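Local coordinates for uncharacterized protein (Staphylococcus aureus subsp. aureus, PDB 3H04) that is of unknown function but has the alpha/beta-hydrolase fold and a serine-histidine-aspartate arrangement, consistent with a hydrolase acting on esters or related bonds, at residues 212-223 and 239-250; 61-69 and 81-89. All coordinates share one frame; numbering follows the deposited sequence.

Both contacts are built on the same eight-stranded mixed sheet, on opposite sides of the chain's centre: their own centres lie about 25 Å apart, and their nearest atoms about 11 Å. They follow one another along the chain. Interaction 2 comes first, laying helix 75-91 against strand 60-65 and the turn after it; interaction 1 comes later, pairing strand 212-217 with the edge strand 238-243. Between them in the sheet run strands 30-35, 98-103 and 121-125. Interaction 1 carries Asp220 and His248, which with Ser104 on the turn after strand 98-103 probably form a catalytic triad, whereas interaction 2 packs a helix onto the sheet in a fully buried contact.

Interaction 1 (212-223 and 239-250); sequences VFIAHCNGDYDV and TFERVNKNEHDF
Cys217 pushes its sulfur into a hollow walled by Val243, Lys245, Glu247 and Phe250, SG lying 3.7 Å from Phe250 CB and 3.9 Å from Val243 CG1. Next to it, on the same face of the sheet, the methyl of Ala215 is a small bump against the far end of the Phe250 ring (CB to CZ 3.5 Å). Further back, the ring of Phe213 borders Thr239 CG2 and the CG of Glu241. The other face has a different relief: Phe240 brings the edge of its ring toward the neighbouring strand, with CD1 3.7 Å from Ile214 CG2 and the Ile214 carbonyl oxygen at that edge, while Arg242 CB lies above one face, toward the rim. Strands 212-217 and 239-243 run parallel, joined through helix 226-232 as a beta-alpha-beta unit, and in this alpha/beta-hydrolase fold the loops at their C-terminal ends bring together what is probably the acid and the base of a triad with Ser104. The His248 ring sits in a pocket formed by Asp220, Asp222 and Val223. At its edge ND1 gives Asp220 OD2 a nearly straight bond (2.7 Å, 178°), in the ring plane and on the syn lone pair; CB of Asp222 lies over a ring face, and Val223 CG2 meets His248 CE1 at 3.6 Å. Asp220 turns its carboxylate away from its own N (chi1 -167°), carrying it across to the ring, and the backbone N-H groups of Asp222 and Val223 both donate to Asp220 OD1, an Asx turn that limits the carboxylate's rotation. One water accepts from Cys217 N and donates to Asp220 OD2 and the His248 carbonyl. NE2 of His248 is hydrogen-bonded to Ser104 OG, and Tyr126 meets the imidazole edge-to-face.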
loop_
_atom_site.group_PDB
_atom_site.type_symbol
_atom_site.label_atom_id
_atom_site.label_comp_id
_atom_site.label_asym_id
_atom_site.label_seq_id
_atom_site.Cartn_x
_atom_site.Cartn_y
_atom_site.Cartn_z
ATOM N N VAL A 212 7.498 2.823 -12.600
ATOM C CA VAL A 212 6.530 3.187 -11.582
ATOM C C VAL A 212 5.407 4.033 -12.120
ATOM O O VAL A 212 5.653 5.110 -12.726
ATOM C CB VAL A 212 7.147 3.959 -10.436
ATOM C CG1 VAL A 212 6.078 4.121 -9.344
ATOM C CG2 VAL A 212 8.453 3.215 -9.869
ATOM N N PHE A 213 4.176 3.570 -11.946
ATOM C CA PHE A 213 2.978 4.407 -12.284
ATOM C C PHE A 213 2.556 5.143 -11.020
ATOM O O PHE A 213 2.359 4.502 -9.989
ATOM C CB PHE A 213 1.868 3.527 -12.813
ATOM C CG PHE A 213 0.626 4.268 -13.269
ATOM C CD1 PHE A 213 0.408 4.493 -14.599
ATOM C CD2 PHE A 213 -0.312 4.751 -12.325
ATOM C CE1 PHE A 213 -0.737 5.180 -15.043
ATOM C CE2 PHE A 213 -1.449 5.435 -12.753
ATOM C CZ PHE A 213 -1.653 5.660 -14.120
ATOM N N ILE A 214 2.426 6.464 -11.059
ATOM C CA ILE A 214 2.087 7.245 -9.858
ATOM C C ILE A 214 0.794 7.976 -10.127
ATOM O O ILE A 214 0.670 8.605 -11.189
ATOM C CB ILE A 214 3.185 8.239 -9.495
ATOM C CG1 ILE A 214 4.530 7.463 -9.316
ATOM C CG2 ILE A 214 2.737 9.094 -8.256
ATOM C CD1 ILE A 214 5.827 8.324 -9.264
ATOM N N ALA A 215 -0.170 7.906 -9.177
ATOM C CA ALA A 215 -1.389 8.767 -9.213
ATOM C C ALA A 215 -1.450 9.413 -7.829
ATOM O O ALA A 215 -1.380 8.683 -6.806
ATOM C CB ALA A 215 -2.670 7.966 -9.519
ATOM N N HIS A 216 -1.533 10.724 -7.779
ATOM C CA HIS A 216 -1.477 11.446 -6.543
ATOM C C HIS A 216 -2.146 12.812 -6.669
ATOM O O HIS A 216 -1.941 13.447 -7.618
ATOM C CB HIS A 216 -0.023 11.578 -6.128
ATOM C CG HIS A 216 0.189 11.765 -4.665
ATOM N ND1 HIS A 216 1.283 11.275 -4.009
ATOM C CD2 HIS A 216 -0.542 12.414 -3.740
ATOM C CE1 HIS A 216 1.213 11.605 -2.742
ATOM N NE2 HIS A 216 0.115 12.294 -2.553
ATOM N N CYS A 217 -3.004 13.195 -5.741
ATOM C CA CYS A 217 -3.650 14.504 -5.769
ATOM C C CYS A 217 -2.699 15.579 -5.311
ATOM O O CYS A 217 -2.022 15.421 -4.268
ATOM C CB CYS A 217 -4.840 14.516 -4.826
ATOM S SG CYS A 217 -6.163 13.424 -5.418
ATOM N N ASN A 218 -2.662 16.702 -6.027
ATOM C CA ASN A 218 -1.781 17.763 -5.553
ATOM C C ASN A 218 -2.116 18.292 -4.172
ATOM O O ASN A 218 -1.217 18.739 -3.493
ATOM C CB ASN A 218 -1.650 18.942 -6.543
ATOM C CG ASN A 218 -2.933 19.313 -7.166
ATOM O OD1 ASN A 218 -4.010 19.186 -6.560
ATOM N ND2 ASN A 218 -2.851 19.808 -8.389
ATOM N N GLY A 219 -3.391 18.247 -3.777
ATOM C CA GLY A 219 -3.840 18.803 -2.499
ATOM C C GLY A 219 -4.043 17.700 -1.454
ATOM O O GLY A 219 -4.793 17.884 -0.495
ATOM N N ASP A 220 -3.337 16.578 -1.612
ATOM C CA ASP A 220 -3.462 15.455 -0.644
ATOM C C ASP A 220 -3.023 15.921 0.729
ATOM O O ASP A 220 -1.909 16.406 0.890
ATOM C CB ASP A 220 -2.580 14.318 -1.079
ATOM C CG ASP A 220 -2.860 13.030 -0.341
ATOM O OD1 ASP A 220 -3.229 13.056 0.851
ATOM O OD2 ASP A 220 -2.670 11.984 -0.982
ATOM N N TYR A 221 -3.951 15.826 1.673
ATOM C CA TYR A 221 -3.766 16.248 3.073
ATOM C C TYR A 221 -3.139 15.153 3.973
ATOM O O TYR A 221 -2.745 15.442 5.101
ATOM C CB TYR A 221 -5.143 16.631 3.680
ATOM C CG TYR A 221 -6.198 15.536 3.487
ATOM C CD1 TYR A 221 -6.212 14.395 4.300
ATOM C CD2 TYR A 221 -7.136 15.617 2.468
ATOM C CE1 TYR A 221 -7.107 13.414 4.103
ATOM C CE2 TYR A 221 -8.051 14.615 2.256
ATOM C CZ TYR A 221 -8.039 13.516 3.088
ATOM O OH TYR A 221 -8.933 12.500 2.885
ATOM N N ASP A 222 -3.035 13.922 3.474
ATOM C CA ASP A 222 -2.576 12.767 4.260
ATOM C C ASP A 222 -1.105 12.381 3.938
ATOM O O ASP A 222 -0.260 12.230 4.847
ATOM C CB ASP A 222 -3.514 11.584 3.982
ATOM C CG ASP A 222 -3.139 10.317 4.803
ATOM O OD1 ASP A 222 -3.730 10.059 5.860
ATOM O OD2 ASP A 222 -2.247 9.569 4.370
ATOM N N VAL A 223 -0.804 12.279 2.637
ATOM C CA VAL A 223 0.521 12.008 2.120
ATOM C C VAL A 223 0.839 13.166 1.164
ATOM O O VAL A 223 0.221 13.288 0.142
ATOM C CB VAL A 223 0.602 10.726 1.272
ATOM C CG1 VAL A 223 2.016 10.568 0.692
ATOM C CG2 VAL A 223 0.227 9.528 2.082
ATOM N N THR A 239 5.288 7.283 -14.901
ATOM C CA THR A 239 4.108 7.859 -15.521
ATOM C C THR A 239 3.392 8.453 -14.318
ATOM O O THR A 239 3.262 7.765 -13.281
ATOM C CB THR A 239 3.214 6.763 -16.195
ATOM O OG1 THR A 239 3.940 6.150 -17.273
ATOM C CG2 THR A 239 1.893 7.327 -16.759
ATOM N N PHE A 240 2.951 9.693 -14.455
ATOM C CA PHE A 240 2.452 10.467 -13.325
ATOM C C PHE A 240 1.093 11.099 -13.713
ATOM O O PHE A 240 0.993 11.912 -14.668
ATOM C CB PHE A 240 3.462 11.530 -12.974
ATOM C CG PHE A 240 3.214 12.265 -11.675
ATOM C CD1 PHE A 240 2.331 11.806 -10.690
ATOM C CD2 PHE A 240 3.926 13.448 -11.439
ATOM C CE1 PHE A 240 2.141 12.550 -9.479
ATOM C CE2 PHE A 240 3.783 14.164 -10.237
ATOM C CZ PHE A 240 2.865 13.702 -9.251
ATOM N N GLU A 241 0.080 10.712 -12.958
ATOM C CA GLU A 241 -1.186 11.428 -12.919
ATOM C C GLU A 241 -1.278 12.252 -11.659
ATOM O O GLU A 241 -1.436 11.732 -10.516
ATOM C CB GLU A 241 -2.341 10.441 -12.983
ATOM C CG GLU A 241 -2.412 9.716 -14.315
ATOM C CD GLU A 241 -2.906 10.634 -15.392
ATOM O OE1 GLU A 241 -4.020 11.199 -15.219
ATOM O OE2 GLU A 241 -2.207 10.788 -16.417
ATOM N N ARG A 242 -1.222 13.548 -11.885
ATOM C CA ARG A 242 -1.164 14.547 -10.841
ATOM C C ARG A 242 -2.579 15.127 -10.825
ATOM O O ARG A 242 -2.938 15.982 -11.634
ATOM C CB ARG A 242 -0.081 15.572 -11.207
ATOM C CG ARG A 242 0.447 16.352 -10.081
ATOM C CD ARG A 242 1.320 17.566 -10.522
ATOM N NE ARG A 242 1.411 18.345 -9.311
ATOM C CZ ARG A 242 2.344 18.207 -8.393
ATOM N NH1 ARG A 242 3.444 17.498 -8.637
ATOM N NH2 ARG A 242 2.245 18.924 -7.292
ATOM N N VAL A 243 -3.395 14.619 -9.923
ATOM C CA VAL A 243 -4.820 14.920 -9.889
ATOM C C VAL A 243 -5.053 16.220 -9.126
ATOM O O VAL A 243 -4.537 16.399 -8.026
ATOM C CB VAL A 243 -5.583 13.751 -9.264
ATOM C CG1 VAL A 243 -7.103 14.063 -9.122
ATOM C CG2 VAL A 243 -5.343 12.496 -10.096
ATOM N N ASN A 244 -5.800 17.141 -9.745
ATOM C CA ASN A 244 -6.017 18.480 -9.205
ATOM C C ASN A 244 -7.218 18.478 -8.259
ATOM O O ASN A 244 -8.266 19.053 -8.538
ATOM C CB ASN A 244 -6.173 19.509 -10.338
ATOM C CG ASN A 244 -6.266 20.947 -9.821
ATOM O OD1 ASN A 244 -5.524 21.362 -8.900
ATOM N ND2 ASN A 244 -7.177 21.711 -10.407
ATOM N N LYS A 245 -7.043 17.827 -7.118
ATOM C CA LYS A 245 -8.079 17.761 -6.095
ATOM C C LYS A 245 -7.409 17.844 -4.755
ATOM O O LYS A 245 -6.226 17.498 -4.614
ATOM C CB LYS A 245 -8.837 16.431 -6.172
ATOM C CG LYS A 245 -9.615 16.219 -7.454
ATOM C CD LYS A 245 -10.262 14.840 -7.482
ATOM C CE LYS A 245 -11.224 14.723 -8.662
ATOM N NZ LYS A 245 -11.895 13.396 -8.676
ATOM N N ASN A 246 -8.185 18.231 -3.750
ATOM C CA ASN A 246 -7.711 18.289 -2.387
ATOM C C ASN A 246 -8.199 17.036 -1.701
ATOM O O ASN A 246 -8.967 17.111 -0.773
ATOM C CB ASN A 246 -8.210 19.543 -1.677
ATOM C CG ASN A 246 -7.623 20.798 -2.273
ATOM O OD1 ASN A 246 -6.508 20.776 -2.771
ATOM N ND2 ASN A 246 -8.379 21.888 -2.262
ATOM N N GLU A 247 -7.771 15.883 -2.208
ATOM C CA GLU A 247 -8.222 14.583 -1.709
ATOM C C GLU A 247 -7.022 13.677 -1.528
ATOM O O GLU A 247 -5.910 14.016 -1.972
ATOM C CB GLU A 247 -9.177 13.958 -2.720
ATOM C CG GLU A 247 -10.522 14.673 -2.854
ATOM C CD GLU A 247 -11.420 14.025 -3.897
ATOM O OE1 GLU A 247 -11.228 12.835 -4.180
ATOM O OE2 GLU A 247 -12.323 14.691 -4.438
ATOM N N HIS A 248 -7.221 12.544 -0.846
ATOM C CA HIS A 248 -6.145 11.545 -0.687
ATOM C C HIS A 248 -6.558 10.409 -1.612
ATOM O O HIS A 248 -6.039 10.306 -2.740
ATOM C CB HIS A 248 -5.988 11.133 0.810
ATOM C CG HIS A 248 -5.008 10.008 1.062
ATOM N ND1 HIS A 248 -3.709 10.010 0.576
ATOM C CD2 HIS A 248 -5.164 8.817 1.703
ATOM C CE1 HIS A 248 -3.092 8.905 0.976
ATOM N NE2 HIS A 248 -3.959 8.162 1.645
ATOM N N ASP A 249 -7.556 9.634 -1.192
ATOM C CA ASP A 249 -8.060 8.499 -1.988
ATOM C C ASP A 249 -9.105 8.960 -3.021
ATOM O O ASP A 249 -10.340 8.833 -2.862
ATOM C CB ASP A 249 -8.504 7.323 -1.088
ATOM C CG ASP A 249 -9.508 7.736 -0.005
ATOM O OD1 ASP A 249 -9.433 8.906 0.463
ATOM O OD2 ASP A 249 -10.397 6.905 0.329
ATOM N N PHE A 250 -8.574 9.520 -4.100
ATOM C CA PHE A 250 -9.404 10.103 -5.159
ATOM C C PHE A 250 -10.328 9.061 -5.812
ATOM O O PHE A 250 -11.319 9.433 -6.439
ATOM C CB PHE A 250 -8.518 10.725 -6.272
ATOM C CG PHE A 250 -7.617 9.724 -6.972
ATOM C CD1 PHE A 250 -8.088 8.950 -8.051
ATOM C CD2 PHE A 250 -6.304 9.559 -6.580
ATOM C CE1 PHE A 250 -7.272 8.017 -8.670
ATOM C CE2 PHE A 250 -5.478 8.616 -7.206
ATOM C CZ PHE A 250 -5.955 7.842 -8.237
HETATM O O HOH W 1 -3.763 11.591 -3.523
HETATM O O HOH W 2 -9.723 12.115 0.418
#

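Interaction 2 (61-69 and 81-89); sequences DLIQLSYRL and DVYASFDAI
Ile63 and Ile89 overlap flank to flank, CG2 of Ile63 resting 3.6 Å from CD1 of Ile89. Beside them Leu65 places CD2 among Val82, Ser85 and Ile89: with chi1 at 71° its branch is turned toward the helix, where CD2 meets Ser85 CB at 3.9 Å, with the Val82 carbonyl and Ile89 CD1 close by. Further along, CB of Tyr67 packs against both Asp81 CB and Val82 CG2, each at 3.8 Å. A water accepting from Ser66 N and Ser85 OG bridges strand and helix where the packing turns polar. At the edge Arg68 grips Asp81 side-on, its guanidinium nearly coplanar with the carboxylate (7° between planes): NE meets OD2 and NH2 meets OD1, both at 2.9 Å on syn lone pairs. The anti lone pair of OD2 takes Arg68 N as well, so three bonds fix the carboxylate's rotation. Arg68 NH1 has a second acid in Asp12. Segment 81-89 of helix 75-91 runs roughly antiparallel to strand residues 61-65 (152° between their directions), with Val31 and Val33 of strand 30-35 touching Ile63 and Leu65, Leu16 of strand 15-21 touching Asp81 and Ser85, and helix 105-116 packing on Tyr67 and Val82.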
loop_
_atom_site.group_PDB
_atom_site.type_symbol
_atom_site.label_atom_id
_atom_site.label_comp_id
_atom_site.label_asym_id
_atom_site.label_seq_id
_atom_site.Cartn_x
_atom_site.Cartn_y
_atom_site.Cartn_z
ATOM N N ASP A 61 -3.956 -11.457 -13.423
ATOM C CA ASP A 61 -4.448 -11.960 -12.123
ATOM C C ASP A 61 -4.220 -10.880 -11.086
ATOM O O ASP A 61 -3.225 -10.142 -11.172
ATOM C CB ASP A 61 -3.693 -13.221 -11.678
ATOM C CG ASP A 61 -4.040 -14.449 -12.524
ATOM O OD1 ASP A 61 -4.725 -14.303 -13.563
ATOM O OD2 ASP A 61 -3.605 -15.542 -12.125
ATOM N N LEU A 62 -5.146 -10.796 -10.126
ATOM C CA LEU A 62 -5.098 -9.843 -9.036
ATOM C C LEU A 62 -5.037 -10.625 -7.727
ATOM O O LEU A 62 -5.917 -11.417 -7.454
ATOM C CB LEU A 62 -6.325 -8.916 -9.037
ATOM C CG LEU A 62 -6.277 -7.824 -7.961
ATOM C CD1 LEU A 62 -5.079 -6.901 -8.215
ATOM C CD2 LEU A 62 -7.587 -7.041 -7.969
ATOM N N ILE A 63 -3.978 -10.420 -6.956
ATOM C CA ILE A 63 -3.787 -11.154 -5.704
ATOM C C ILE A 63 -3.819 -10.187 -4.528
ATOM O O ILE A 63 -2.967 -9.328 -4.441
ATOM C CB ILE A 63 -2.476 -11.899 -5.717
ATOM C CG1 ILE A 63 -2.385 -12.768 -6.964
ATOM C CG2 ILE A 63 -2.374 -12.784 -4.443
ATOM C CD1 ILE A 63 -1.557 -12.238 -8.128
ATOM N N GLN A 64 -4.791 -10.307 -3.635
ATOM C CA GLN A 64 -4.948 -9.329 -2.566
ATOM C C GLN A 64 -4.317 -9.841 -1.279
ATOM O O GLN A 64 -4.825 -10.804 -0.690
ATOM C CB GLN A 64 -6.434 -8.977 -2.460
ATOM C CG GLN A 64 -6.838 -8.453 -3.817
ATOM C CD GLN A 64 -8.242 -8.016 -3.961
ATOM O OE1 GLN A 64 -8.966 -8.613 -4.751
ATOM N NE2 GLN A 64 -8.629 -6.917 -3.293
ATOM N N LEU A 65 -3.180 -9.289 -0.880
ATOM C CA LEU A 65 -2.477 -9.878 0.258
ATOM C C LEU A 65 -2.813 -9.248 1.570
ATOM O O LEU A 65 -3.365 -8.174 1.620
ATOM C CB LEU A 65 -0.938 -9.949 0.093
ATOM C CG LEU A 65 0.000 -8.779 0.113
ATOM C CD1 LEU A 65 0.120 -8.096 1.448
ATOM C CD2 LEU A 65 1.440 -9.290 -0.424
ATOM N N SER A 66 -2.497 -9.956 2.642
ATOM C CA SER A 66 -2.760 -9.467 3.992
ATOM C C SER A 66 -1.480 -9.412 4.796
ATOM O O SER A 66 -0.506 -10.125 4.486
ATOM C CB SER A 66 -3.799 -10.357 4.662
ATOM O OG SER A 66 -5.044 -10.191 3.950
ATOM N N TYR A 67 -1.471 -8.531 5.801
ATOM C CA TYR A 67 -0.362 -8.434 6.741
ATOM C C TYR A 67 -0.946 -8.020 8.090
ATOM O O TYR A 67 -2.005 -7.405 8.132
ATOM C CB TYR A 67 0.671 -7.397 6.266
ATOM C CG TYR A 67 0.068 -6.062 5.958
ATOM C CD1 TYR A 67 -0.039 -5.085 6.953
ATOM C CD2 TYR A 67 -0.384 -5.749 4.691
ATOM C CE1 TYR A 67 -0.603 -3.838 6.668
ATOM C CE2 TYR A 67 -0.935 -4.496 4.392
ATOM C CZ TYR A 67 -1.028 -3.557 5.398
ATOM O OH TYR A 67 -1.608 -2.357 5.137
ATOM N N ARG A 68 -0.232 -8.334 9.172
ATOM C CA ARG A 68 -0.662 -7.929 10.516
ATOM C C ARG A 68 -0.513 -6.408 10.686
ATOM O O ARG A 68 0.410 -5.780 10.191
ATOM C CB ARG A 68 0.077 -8.762 11.572
ATOM C CG ARG A 68 -0.500 -10.185 11.704
ATOM C CD ARG A 68 0.357 -11.076 12.602
ATOM N NE ARG A 68 1.579 -11.519 11.943
ATOM C CZ ARG A 68 2.445 -12.354 12.507
ATOM N NH1 ARG A 68 2.237 -12.804 13.755
ATOM N NH2 ARG A 68 3.518 -12.729 11.849
ATOM N N LEU A 69 -1.461 -5.794 11.360
ATOM C CA LEU A 69 -1.468 -4.361 11.488
ATOM C C LEU A 69 -0.758 -3.820 12.713
ATOM O O LEU A 69 -0.678 -4.490 13.775
ATOM C CB LEU A 69 -2.923 -3.894 11.504
ATOM C CG LEU A 69 -3.770 -4.307 10.295
ATOM C CD1 LEU A 69 -5.297 -4.072 10.546
ATOM C CD2 LEU A 69 -3.308 -3.694 8.963
ATOM N N ASP A 81 5.707 -10.060 7.066
ATOM C CA ASP A 81 4.458 -10.663 6.552
ATOM C C ASP A 81 4.290 -10.409 5.057
ATOM O O ASP A 81 3.892 -11.279 4.295
ATOM C CB ASP A 81 3.218 -10.079 7.306
ATOM C CG ASP A 81 3.031 -10.639 8.737
ATOM O OD1 ASP A 81 3.807 -11.536 9.173
ATOM O OD2 ASP A 81 2.067 -10.175 9.430
ATOM N N VAL A 82 4.489 -9.159 4.647
ATOM C CA VAL A 82 4.365 -8.770 3.254
ATOM C C VAL A 82 5.316 -9.607 2.344
ATOM O O VAL A 82 4.910 -10.149 1.319
ATOM C CB VAL A 82 4.622 -7.230 3.118
ATOM C CG1 VAL A 82 4.870 -6.854 1.658
ATOM C CG2 VAL A 82 3.420 -6.437 3.748
ATOM N N TYR A 83 6.576 -9.725 2.735
ATOM C CA TYR A 83 7.547 -10.480 1.943
ATOM C C TYR A 83 7.266 -11.997 1.983
ATOM O O TYR A 83 7.494 -12.681 1.005
ATOM C CB TYR A 83 8.971 -10.177 2.419
ATOM C CG TYR A 83 9.537 -8.783 2.132
ATOM C CD1 TYR A 83 8.735 -7.713 1.741
ATOM C CD2 TYR A 83 10.905 -8.540 2.308
ATOM C CE1 TYR A 83 9.305 -6.445 1.479
ATOM C CE2 TYR A 83 11.458 -7.310 2.101
ATOM C CZ TYR A 83 10.673 -6.269 1.659
ATOM O OH TYR A 83 11.231 -5.054 1.447
ATOM N N ALA A 84 6.753 -12.521 3.101
ATOM C CA ALA A 84 6.393 -13.958 3.168
ATOM C C ALA A 84 5.206 -14.196 2.223
ATOM O O ALA A 84 5.195 -15.160 1.497
ATOM C CB ALA A 84 6.055 -14.400 4.577
ATOM N N SER A 85 4.254 -13.264 2.172
ATOM C CA SER A 85 3.104 -13.420 1.290
ATOM C C SER A 85 3.547 -13.209 -0.155
ATOM O O SER A 85 3.230 -14.025 -1.042
ATOM C CB SER A 85 1.948 -12.484 1.680
ATOM O OG SER A 85 1.550 -12.729 3.040
ATOM N N PHE A 86 4.315 -12.145 -0.392
ATOM C CA PHE A 86 4.844 -11.930 -1.726
ATOM C C PHE A 86 5.582 -13.152 -2.276
ATOM O O PHE A 86 5.331 -13.529 -3.416
ATOM C CB PHE A 86 5.736 -10.699 -1.854
ATOM C CG PHE A 86 6.178 -10.465 -3.278
ATOM C CD1 PHE A 86 5.291 -9.943 -4.208
ATOM C CD2 PHE A 86 7.433 -10.875 -3.705
ATOM C CE1 PHE A 86 5.673 -9.738 -5.537
ATOM C CE2 PHE A 86 7.821 -10.698 -5.061
ATOM C CZ PHE A 86 6.932 -10.117 -5.960
ATOM N N ASP A 87 6.464 -13.771 -1.476
ATOM C CA ASP A 87 7.292 -14.900 -1.956
ATOM C C ASP A 87 6.493 -16.137 -2.223
ATOM O O ASP A 87 6.785 -16.889 -3.170
ATOM C CB ASP A 87 8.418 -15.236 -0.991
ATOM C CG ASP A 87 9.440 -14.130 -0.895
ATOM O OD1 ASP A 87 9.524 -13.350 -1.865
ATOM O OD2 ASP A 87 10.126 -14.021 0.161
ATOM N N ALA A 88 5.487 -16.357 -1.403
ATOM C CA ALA A 88 4.553 -17.453 -1.636
ATOM C C ALA A 88 3.792 -17.197 -2.936
ATOM O O ALA A 88 3.600 -18.095 -3.723
ATOM C CB ALA A 88 3.610 -17.616 -0.472
ATOM N N ILE A 89 3.396 -15.958 -3.189
ATOM C CA ILE A 89 2.711 -15.634 -4.460
ATOM C C ILE A 89 3.643 -15.716 -5.651
ATOM O O ILE A 89 3.271 -16.321 -6.660
ATOM C CB ILE A 89 2.009 -14.228 -4.413
ATOM C CG1 ILE A 89 0.944 -14.214 -3.323
ATOM C CG2 ILE A 89 1.395 -13.848 -5.825
ATOM C CD1 ILE A 89 0.752 -12.778 -2.619
HETATM O O HOH W 3 -1.098 -12.478 2.477
#